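Serine racemase (Enterococcus faecalis, PDB 4ECL) belongs to the alanine racemase family, its cytoplasmic domain combining a TIM-type barrel with a second, largely beta domain. Local coordinates at residues Y205-P211 with D233-L239; K198-S204 with C215-G221; V222-G226 with L241-L245. All coordinates share one frame; numbering follows the deposited sequence.

In the fold
All three contacts follow the last stretch of the barrel and the run that leaves it. In interaction 2 (198-204 with 215-221) two neighbouring barrel segments meet; in interaction 1 (205-211 with 233-239) the exit loop folds back over the helix between them; in interaction 3 (222-226 with 241-245) both ends of that loop come together. The centres of interactions 2 and 3 lie about 17 Å apart. A sulfate ion, probably from the crystallisation liquor, joins these two, held by Ser204, Gly221, Val222 and Tyr42, and the side chain of Tyr205 in interaction 1 is about 5 Å from it. In alanine racemases this place probably corresponds to the phosphate site of the cofactor, pyridoxal phosphate.

Interaction 1 (Y205-P211 with D233-L239); sequences YGLLNYP and DKTKLEL
Leu237 N gives a nearly straight hydrogen bond to Leu208 O in the last turn of helix 204-209 (2.9 Å, 175° at the hydrogen), and this donor lies in the carbonyl plane. One residue earlier in the loop, Lys236 N donates to Asn209 OD1, also at 2.9 Å, reaching the amide oxygen 20° off its carbonyl plane. Asn209 can receive it because chi1 of -81° sets CG beside its own backbone N and turns the amide out to the loop; its ND2 is bonded to Ala164 O, so the amide is gripped at both ends and its flip is fixed. Asp233 OD2, in a poorly ordered residue, lies 3.7 Å from Asn209 ND2 and finds no polar partner in the model.

Around these bonds the packing is mostly apolar. Thr235 touches both Leu208 and Tyr205: its CB is 3.8 Å from Leu208 CB, and its CG2 comes to the edge of the tyrosine ring, 3.9 Å from Tyr205 CE1. Leu208 CD2 meets Leu239 CD1 at 3.9 Å, and Leu239 carries on to Thr22 and Leu23 of helix 13-25. Pro211 and Leu237 run alongside one another, heading opposite ways, with Pro211 CB 3.9 Å from Leu237 CG. What results is a loop docked on the C-terminal turn of a helix, whose Leu208 carbonyl and Asn209 amide take the loop's N-H groups; that helix is the short connection between two strands of a TIM-type barrel.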
loop_
_atom_site.group_PDB
_atom_site.type_symbol
_atom_site.label_atom_id
_atom_site.label_comp_id
_atom_site.label_asym_id
_atom_site.label_seq_id
_atom_site.Cartn_x
_atom_site.Cartn_y
_atom_site.Cartn_z
ATOM N N TYR A 205 7.979 19.074 -12.526
ATOM C CA TYR A 205 8.450 20.392 -12.112
ATOM C C TYR A 205 9.543 20.955 -13.041
ATOM O O TYR A 205 9.808 22.163 -13.054
ATOM C CB TYR A 205 8.898 20.369 -10.649
ATOM C CG TYR A 205 7.736 20.316 -9.684
ATOM C CD1 TYR A 205 7.050 21.473 -9.327
ATOM C CD2 TYR A 205 7.316 19.111 -9.140
ATOM C CE1 TYR A 205 5.973 21.436 -8.443
ATOM C CE2 TYR A 205 6.243 19.059 -8.253
ATOM C CZ TYR A 205 5.574 20.225 -7.909
ATOM O OH TYR A 205 4.508 20.172 -7.026
ATOM N N GLY A 206 10.162 20.076 -13.822
ATOM C CA GLY A 206 11.147 20.500 -14.808
ATOM C C GLY A 206 10.467 21.327 -15.881
ATOM O O GLY A 206 10.978 22.369 -16.313
ATOM N N LEU A 207 9.306 20.849 -16.316
ATOM C CA LEU A 207 8.446 21.604 -17.228
ATOM C C LEU A 207 7.947 22.888 -16.573
ATOM O O LEU A 207 8.078 23.969 -17.137
ATOM C CB LEU A 207 7.244 20.759 -17.662
ATOM C CG LEU A 207 6.211 21.483 -18.522
ATOM C CD1 LEU A 207 6.870 22.165 -19.738
ATOM C CD2 LEU A 207 5.141 20.503 -18.964
ATOM N N LEU A 208 7.371 22.766 -15.380
ATOM C CA LEU A 208 6.755 23.911 -14.702
ATOM C C LEU A 208 7.744 25.002 -14.304
ATOM O O LEU A 208 7.410 26.188 -14.343
ATOM C CB LEU A 208 6.000 23.456 -13.446
ATOM C CG LEU A 208 4.817 22.512 -13.628
ATOM C CD1 LEU A 208 4.227 22.156 -12.259
ATOM C CD2 LEU A 208 3.768 23.138 -14.535
ATOM N N ASN A 209 8.941 24.597 -13.892
ATOM C CA ASN A 209 9.924 25.542 -13.368
ATOM C C ASN A 209 11.127 25.817 -14.287
ATOM O O ASN A 209 11.853 26.803 -14.096
ATOM C CB ASN A 209 10.384 25.101 -11.973
ATOM C CG ASN A 209 9.398 25.504 -10.885
ATOM O OD1 ASN A 209 8.776 26.560 -10.971
ATOM N ND2 ASN A 209 9.246 24.663 -9.863
ATOM N N TYR A 210 11.338 24.945 -15.272
ATOM C CA TYR A 210 12.409 25.133 -16.252
ATOM C C TYR A 210 11.864 24.964 -17.677
ATOM O O TYR A 210 12.366 24.159 -18.464
ATOM C CB TYR A 210 13.598 24.187 -15.939
ATOM C CG TYR A 210 14.236 24.548 -14.616
ATOM C CD1 TYR A 210 13.712 24.074 -13.419
ATOM C CD2 TYR A 210 15.320 25.417 -14.557
ATOM C CE1 TYR A 210 14.260 24.437 -12.204
ATOM C CE2 TYR A 210 15.882 25.782 -13.338
ATOM C CZ TYR A 210 15.345 25.289 -12.167
ATOM O OH TYR A 210 15.877 25.648 -10.948
ATOM N N PRO A 211 10.831 25.745 -18.021
ATOM C CA PRO A 211 10.132 25.512 -19.286
ATOM C C PRO A 211 10.999 25.878 -20.478
ATOM O O PRO A 211 10.752 25.414 -21.591
ATOM C CB PRO A 211 8.950 26.471 -19.204
ATOM C CG PRO A 211 9.455 27.599 -18.376
ATOM C CD PRO A 211 10.402 26.996 -17.375
ATOM N N ASP A 233 3.253 25.668 -4.029
ATOM C CA ASP A 233 4.388 26.339 -4.657
ATOM C C ASP A 233 3.933 27.204 -5.822
ATOM O O ASP A 233 3.056 26.806 -6.595
ATOM C CB ASP A 233 5.430 25.332 -5.158
ATOM C CG ASP A 233 6.528 25.991 -5.995
ATOM O OD1 ASP A 233 6.992 27.091 -5.616
ATOM O OD2 ASP A 233 6.922 25.418 -7.037
ATOM N N LYS A 234 4.529 28.387 -5.941
ATOM C CA LYS A 234 4.362 29.193 -7.141
ATOM C C LYS A 234 5.383 28.762 -8.190
ATOM O O LYS A 234 6.539 29.191 -8.159
ATOM C CB LYS A 234 4.525 30.683 -6.834
ATOM C CG LYS A 234 4.224 31.583 -8.025
ATOM C CD LYS A 234 3.279 32.708 -7.638
ATOM C CE LYS A 234 2.021 32.157 -6.977
ATOM N NZ LYS A 234 1.123 33.244 -6.496
ATOM N N THR A 235 4.954 27.901 -9.108
ATOM C CA THR A 235 5.811 27.482 -10.206
ATOM C C THR A 235 5.924 28.601 -11.237
ATOM O O THR A 235 5.115 29.524 -11.239
ATOM C CB THR A 235 5.276 26.209 -10.878
ATOM O OG1 THR A 235 3.887 26.382 -11.171
ATOM C CG2 THR A 235 5.461 24.991 -9.960
ATOM N N LYS A 236 6.927 28.521 -12.108
ATOM C CA LYS A 236 7.120 29.541 -13.131
ATOM C C LYS A 236 5.926 29.566 -14.078
ATOM O O LYS A 236 5.324 30.610 -14.294
ATOM C CB LYS A 236 8.426 29.322 -13.902
ATOM C CG LYS A 236 9.679 29.574 -13.075
ATOM C CD LYS A 236 9.595 30.915 -12.366
ATOM C CE LYS A 236 10.773 31.130 -11.423
ATOM N NZ LYS A 236 10.606 32.365 -10.594
ATOM N N LEU A 237 5.576 28.415 -14.636
ATOM C CA LEU A 237 4.338 28.322 -15.384
ATOM C C LEU A 237 3.248 27.979 -14.385
ATOM O O LEU A 237 3.470 27.198 -13.463
ATOM C CB LEU A 237 4.392 27.198 -16.410
ATOM C CG LEU A 237 5.486 27.128 -17.459
ATOM C CD1 LEU A 237 5.085 26.026 -18.414
ATOM C CD2 LEU A 237 5.617 28.466 -18.181
ATOM N N GLU A 238 2.072 28.556 -14.561
ATOM C CA GLU A 238 0.928 28.125 -13.780
ATOM C C GLU A 238 -0.099 27.551 -14.733
ATOM O O GLU A 238 -0.840 28.283 -15.379
ATOM C CB GLU A 238 0.351 29.278 -12.960
ATOM C CG GLU A 238 1.231 29.681 -11.787
ATOM C CD GLU A 238 0.541 30.646 -10.841
ATOM O OE1 GLU A 238 -0.356 31.390 -11.296
ATOM O OE2 GLU A 238 0.892 30.657 -9.642
ATOM N N LEU A 239 -0.108 26.232 -14.842
ATOM C CA LEU A 239 -1.013 25.547 -15.746
ATOM C C LEU A 239 -2.339 25.235 -15.066
ATOM O O LEU A 239 -2.423 25.129 -13.836
ATOM C CB LEU A 239 -0.377 24.252 -16.259
ATOM C CG LEU A 239 0.912 24.430 -17.069
ATOM C CD1 LEU A 239 1.390 23.086 -17.600
ATOM C CD2 LEU A 239 0.676 25.414 -18.201
#

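Interaction 2 (K198-S204 with C215-G221). With SO4 (sulfate ion), chain G.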
loop_
_atom_site.group_PDB
_atom_site.type_symbol
_atom_site.label_atom_id
_atom_site.label_comp_id
_atom_site.label_asym_id
_atom_site.label_seq_id
_atom_site.Cartn_x
_atom_site.Cartn_y
_atom_site.Cartn_z
ATOM N N LYS A 198 17.577 11.157 -28.871
ATOM C CA LYS A 198 16.566 11.935 -28.163
ATOM C C LYS A 198 16.994 12.261 -26.736
ATOM O O LYS A 198 17.604 11.439 -26.046
ATOM C CB LYS A 198 15.219 11.208 -28.169
ATOM C CG LYS A 198 14.720 10.891 -29.572
ATOM C CD LYS A 198 13.281 10.396 -29.562
ATOM C CE LYS A 198 12.715 10.345 -30.973
ATOM N NZ LYS A 198 11.229 10.200 -30.942
ATOM N N VAL A 199 16.675 13.472 -26.300
ATOM C CA VAL A 199 17.081 13.948 -24.983
ATOM C C VAL A 199 15.878 14.185 -24.070
ATOM O O VAL A 199 14.856 14.729 -24.506
ATOM C CB VAL A 199 17.864 15.267 -25.111
ATOM C CG1 VAL A 199 18.119 15.886 -23.750
ATOM C CG2 VAL A 199 19.189 15.040 -25.866
ATOM N N HIS A 200 15.997 13.791 -22.804
ATOM C CA HIS A 200 15.032 14.241 -21.811
ATOM C C HIS A 200 15.658 14.470 -20.438
ATOM O O HIS A 200 16.513 13.724 -20.003
ATOM C CB HIS A 200 13.777 13.349 -21.765
ATOM C CG HIS A 200 14.055 11.874 -21.683
ATOM N ND1 HIS A 200 13.829 11.136 -20.540
ATOM C CD2 HIS A 200 14.484 10.993 -22.619
ATOM C CE1 HIS A 200 14.130 9.868 -20.767
ATOM N NE2 HIS A 200 14.537 9.757 -22.019
ATOM N N ILE A 201 15.218 15.529 -19.777
ATOM C CA ILE A 201 15.829 16.022 -18.549
ATOM C C ILE A 201 14.718 16.296 -17.537
ATOM O O ILE A 201 14.912 16.177 -16.325
ATOM C CB ILE A 201 16.579 17.353 -18.855
ATOM C CG1 ILE A 201 17.802 17.083 -19.728
ATOM C CG2 ILE A 201 17.021 18.086 -17.591
ATOM C CD1 ILE A 201 18.279 18.333 -20.464
ATOM N N GLN A 202 13.542 16.656 -18.048
ATOM C CA GLN A 202 12.463 17.158 -17.192
ATOM C C GLN A 202 11.425 16.134 -16.756
ATOM O O GLN A 202 10.942 15.305 -17.542
ATOM C CB GLN A 202 11.724 18.313 -17.877
ATOM C CG GLN A 202 12.600 19.486 -18.257
ATOM C CD GLN A 202 12.128 20.130 -19.523
ATOM O OE1 GLN A 202 12.256 19.549 -20.605
ATOM N NE2 GLN A 202 11.534 21.316 -19.402
ATOM N N SER A 203 11.071 16.227 -15.483
ATOM C CA SER A 203 9.847 15.628 -14.997
ATOM C C SER A 203 8.835 16.765 -14.857
ATOM O O SER A 203 9.042 17.825 -15.453
ATOM C CB SER A 203 10.099 14.906 -13.677
ATOM O OG SER A 203 10.935 13.789 -13.897
ATOM N N SER A 204 7.759 16.559 -14.083
ATOM C CA SER A 204 6.690 17.569 -13.952
ATOM C C SER A 204 7.196 18.964 -13.590
ATOM O O SER A 204 6.859 19.941 -14.246
ATOM C CB SER A 204 5.625 17.158 -12.914
ATOM O OG SER A 204 4.877 16.018 -13.319
ATOM N N CYS A 215 13.929 19.808 -24.998
ATOM C CA CYS A 215 14.222 18.380 -25.078
ATOM C C CYS A 215 13.236 17.653 -25.984
ATOM O O CYS A 215 12.300 18.257 -26.510
ATOM C CB CYS A 215 14.217 17.753 -23.676
ATOM S SG CYS A 215 15.284 18.629 -22.493
ATOM N N ASP A 216 13.438 16.349 -26.162
ATOM C CA ASP A 216 12.567 15.571 -27.044
ATOM C C ASP A 216 11.418 14.896 -26.298
ATOM O O ASP A 216 10.416 14.516 -26.904
ATOM C CB ASP A 216 13.394 14.538 -27.798
ATOM C CG ASP A 216 14.497 15.181 -28.605
ATOM O OD1 ASP A 216 14.199 15.683 -29.709
ATOM O OD2 ASP A 216 15.646 15.221 -28.111
ATOM N N TYR A 217 11.587 14.726 -24.990
ATOM C CA TYR A 217 10.517 14.246 -24.131
ATOM C C TYR A 217 10.464 15.041 -22.847
ATOM O O TYR A 217 11.487 15.540 -22.354
ATOM C CB TYR A 217 10.730 12.795 -23.699
ATOM C CG TYR A 217 10.785 11.758 -24.785
ATOM C CD1 TYR A 217 9.627 11.248 -25.354
ATOM C CD2 TYR A 217 12.000 11.242 -25.197
ATOM C CE1 TYR A 217 9.687 10.272 -26.330
ATOM C CE2 TYR A 217 12.069 10.267 -26.158
ATOM C CZ TYR A 217 10.918 9.788 -26.728
ATOM O OH TYR A 217 11.018 8.810 -27.688
ATOM N N ILE A 218 9.262 15.108 -22.286
ATOM C CA ILE A 218 9.095 15.457 -20.892
ATOM C C ILE A 218 8.330 14.315 -20.227
ATOM O O ILE A 218 7.262 13.908 -20.704
ATOM C CB ILE A 218 8.361 16.800 -20.733
ATOM C CG1 ILE A 218 9.215 17.909 -21.363
ATOM C CG2 ILE A 218 8.096 17.091 -19.268
ATOM C CD1 ILE A 218 8.609 19.285 -21.294
ATOM N N ARG A 219 8.908 13.790 -19.152
ATOM C CA ARG A 219 8.342 12.674 -18.392
ATOM C C ARG A 219 7.379 13.236 -17.360
ATOM O O ARG A 219 7.794 13.707 -16.304
ATOM C CB ARG A 219 9.448 11.900 -17.653
ATOM C CG ARG A 219 10.563 11.334 -18.532
ATOM C CD ARG A 219 11.696 10.706 -17.710
ATOM N NE ARG A 219 12.257 11.638 -16.726
ATOM C CZ ARG A 219 13.342 12.391 -16.918
ATOM N NH1 ARG A 219 14.001 12.337 -18.065
ATOM N NH2 ARG A 219 13.776 13.206 -15.960
ATOM N N VAL A 220 6.088 13.183 -17.642
ATOM C CA VAL A 220 5.142 13.794 -16.717
ATOM C C VAL A 220 4.488 12.782 -15.778
ATOM O O VAL A 220 3.902 11.784 -16.206
ATOM C CB VAL A 220 4.103 14.677 -17.459
ATOM C CG1 VAL A 220 4.813 15.816 -18.173
ATOM C CG2 VAL A 220 3.345 13.858 -18.468
ATOM N N GLY A 221 4.624 13.044 -14.482
ATOM C CA GLY A 221 4.032 12.202 -13.458
ATOM C C GLY A 221 2.878 12.919 -12.787
ATOM O O GLY A 221 1.769 12.938 -13.319
HETATM S S SO4 G . 6.978 13.539 -11.391
HETATM O O1 SO4 G . 7.991 12.517 -11.681
HETATM O O2 SO4 G . 6.525 14.136 -12.647
HETATM O O3 SO4 G . 5.863 12.887 -10.710
HETATM O O4 SO4 G . 7.547 14.554 -10.511
HETATM O O HOH W 1 10.174 12.625 -29.168
HETATM O O HOH W 2 12.936 17.003 -20.680
HETATM O O HOH W 3 11.651 20.232 -23.040
#
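His200 and Arg219 are brought together by two torsions: chi1 of 49° places the His200 ring between its backbone N and carbonyl carbon, and a bend at chi3 (-55°) curls the Arg219 chain back to it. They belong to strands 198-200 and 217-220, which are neighbours in the TIM-type barrel and are joined through helix 204-209 as a beta-alpha-beta crossover. Arg219 NH1 donates to His200 ND1 at 2.8 Å; the ring nitrogen lies in the guanidinium plane, whereas NH1 is tilted from the ring plane. The carbonyl O of Gln202 sits over the centre of one guanidinium face, and NH2 is further bonded to Thr159 O, so the group is held in several directions. Tyr217 turns its ring edge toward the His200 face in an offset edge-to-face pair, planes 88° apart, with its hydroxyl bonded to Glu80.

Backbone pairing is patchy. Asp216 N reaches Val199 O at 2.7 Å, and Asp216 returns its carboxylate to the same residue, OD2 taking Val199 N at 2.7 Å on the anti side. Further along, Arg219 N meets Gln202 O at 3.0 Å. Where the segments part, water fills in: one molecule links Gln202 N and OE1 to Tyr217 O, its bond to Gln202 OE1 being 2.6 Å, and a second joins that OE1 to Cys215 N.

Beyond the strands both segments close on the sulfate, whose O2 accepts from Ser204 OG at 2.6 Å, Gly221 N at 2.9 Å and Ser204 N at 3.1 Å.

Interaction 3 (V222-G226 with L241-L245); sequences VALYG and LRPVL. With SO4 (sulfate ion), chain G.
Tyr225 meets Val244 with its flat peptide carbonyl, while its aromatic ring is taken up by other residues: His44 stacks on it, the Tyr42 ring meets it with planes about 35° apart, and the hydroxyl is bonded to Val36 O. Val244 N donates to Tyr225 O at 3.2 Å from well above the carbonyl plane, 41° out of it and thus not on a lone pair. One methyl of the valine, CG2, packs against the same oxygen. With CG1 anti to the backbone N (chi1 173°), CG2 falls on the other branch, beside that N, and lies 3.7 Å from Tyr225 O. A water adds a further bond to this oxygen, donating at 2.8 Å and accepting from Leu245 N.

At Gly226 the backbones come closest, with its CA 4.2 Å from Pro243 CA. Having no side chain, and a positive phi, the glycine can press its CA against Arg242 O at 3.3 Å, a nearly straight CA-H...O contact. A second water bridges Gly226 O, 2.7 Å away, and Leu241 O. Next to it Leu241 lays its branched end on the preceding turn, where CD1 touches Ala223 CB at 3.9 Å.

The turn begins at the sulfate, where Val222 N donates to O3 at 3.0 Å. Helix 13-25 lies along this contact, its Asn19 bonding both Leu224 O and Arg242 N; from helix 38-42, Ala41 packs on Tyr225 and Tyr42 on Val222, and Val244 packs on Ile11 of strand 7-11, just as the chain enters strand 245-257.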
loop_
_atom_site.group_PDB
_atom_site.type_symbol
_atom_site.label_atom_id
_atom_site.label_comp_id
_atom_site.label_asym_id
_atom_site.label_seq_id
_atom_site.Cartn_x
_atom_site.Cartn_y
_atom_site.Cartn_z
ATOM N N VAL A 222 3.132 13.523 -11.629
ATOM C CA VAL A 222 2.060 14.136 -10.844
ATOM C C VAL A 222 1.224 15.158 -11.619
ATOM O O VAL A 222 0.010 15.216 -11.434
ATOM C CB VAL A 222 2.573 14.784 -9.532
ATOM C CG1 VAL A 222 3.085 13.723 -8.581
ATOM C CG2 VAL A 222 3.659 15.844 -9.826
ATOM N N ALA A 223 1.857 15.949 -12.488
ATOM C CA ALA A 223 1.126 16.962 -13.243
ATOM C C ALA A 223 0.065 16.314 -14.120
ATOM O O ALA A 223 -1.037 16.846 -14.276
ATOM C CB ALA A 223 2.080 17.825 -14.099
ATOM N N LEU A 224 0.399 15.165 -14.697
ATOM C CA LEU A 224 -0.542 14.463 -15.556
ATOM C C LEU A 224 -1.813 14.103 -14.777
ATOM O O LEU A 224 -2.919 14.077 -15.331
ATOM C CB LEU A 224 0.115 13.208 -16.109
ATOM C CG LEU A 224 -0.713 12.316 -17.027
ATOM C CD1 LEU A 224 -0.917 12.985 -18.349
ATOM C CD2 LEU A 224 -0.061 10.947 -17.204
ATOM N N TYR A 225 -1.651 13.854 -13.485
ATOM C CA TYR A 225 -2.768 13.426 -12.645
ATOM C C TYR A 225 -3.460 14.601 -11.952
ATOM O O TYR A 225 -4.399 14.426 -11.173
ATOM C CB TYR A 225 -2.293 12.362 -11.647
ATOM C CG TYR A 225 -1.652 11.182 -12.347
ATOM C CD1 TYR A 225 -2.409 10.341 -13.157
ATOM C CD2 TYR A 225 -0.296 10.923 -12.224
ATOM C CE1 TYR A 225 -1.838 9.264 -13.813
ATOM C CE2 TYR A 225 0.290 9.844 -12.876
ATOM C CZ TYR A 225 -0.490 9.021 -13.670
ATOM O OH TYR A 225 0.078 7.952 -14.334
ATOM N N GLY A 226 -2.986 15.804 -12.242
ATOM C CA GLY A 226 -3.687 17.013 -11.842
ATOM C C GLY A 226 -3.500 17.340 -10.380
ATOM O O GLY A 226 -4.305 18.046 -9.768
ATOM N N LEU A 241 -4.389 22.595 -14.313
ATOM C CA LEU A 241 -4.428 21.139 -14.193
ATOM C C LEU A 241 -5.584 20.710 -13.284
ATOM O O LEU A 241 -5.863 21.352 -12.265
ATOM C CB LEU A 241 -3.093 20.619 -13.661
ATOM C CG LEU A 241 -1.911 20.970 -14.560
ATOM C CD1 LEU A 241 -0.600 20.682 -13.858
ATOM C CD2 LEU A 241 -2.015 20.208 -15.879
ATOM N N ARG A 242 -6.274 19.642 -13.660
ATOM C CA ARG A 242 -7.467 19.249 -12.918
ATOM C C ARG A 242 -7.316 17.838 -12.329
ATOM O O ARG A 242 -6.824 16.943 -13.010
ATOM C CB ARG A 242 -8.700 19.360 -13.811
ATOM C CG ARG A 242 -8.922 20.789 -14.328
ATOM C CD ARG A 242 -10.152 20.923 -15.202
ATOM N NE ARG A 242 -10.258 22.276 -15.741
ATOM C CZ ARG A 242 -10.906 22.590 -16.859
ATOM N NH1 ARG A 242 -11.506 21.646 -17.575
ATOM N NH2 ARG A 242 -10.940 23.851 -17.269
ATOM N N PRO A 243 -7.746 17.644 -11.066
ATOM C CA PRO A 243 -7.551 16.358 -10.373
ATOM C C PRO A 243 -8.293 15.217 -11.063
ATOM O O PRO A 243 -9.468 15.355 -11.425
ATOM C CB PRO A 243 -8.149 16.607 -8.981
ATOM C CG PRO A 243 -9.100 17.756 -9.160
ATOM C CD PRO A 243 -8.476 18.615 -10.232
ATOM N N VAL A 244 -7.594 14.107 -11.254
ATOM C CA VAL A 244 -8.144 12.953 -11.953
ATOM C C VAL A 244 -8.778 11.934 -10.995
ATOM O O VAL A 244 -9.796 11.302 -11.320
ATOM C CB VAL A 244 -7.049 12.269 -12.803
ATOM C CG1 VAL A 244 -7.558 10.966 -13.417
ATOM C CG2 VAL A 244 -6.552 13.226 -13.891
ATOM N N LEU A 245 -8.179 11.780 -9.813
ATOM C CA LEU A 245 -8.591 10.720 -8.893
ATOM C C LEU A 245 -9.544 11.170 -7.795
ATOM O O LEU A 245 -9.320 12.190 -7.141
ATOM C CB LEU A 245 -7.357 10.066 -8.258
ATOM C CG LEU A 245 -7.551 8.915 -7.264
ATOM C CD1 LEU A 245 -6.386 7.937 -7.362
ATOM C CD2 LEU A 245 -7.684 9.434 -5.825
HETATM S S SO4 G . 6.978 13.539 -11.391
HETATM O O1 SO4 G . 7.991 12.517 -11.681
HETATM O O2 SO4 G . 6.525 14.136 -12.647
HETATM O O3 SO4 G . 5.863 12.887 -10.710
HETATM O O4 SO4 G . 7.547 14.554 -10.511
HETATM O O HOH W 4 -5.431 12.574 -9.384
HETATM O O HOH W 5 -5.593 20.386 -9.207
#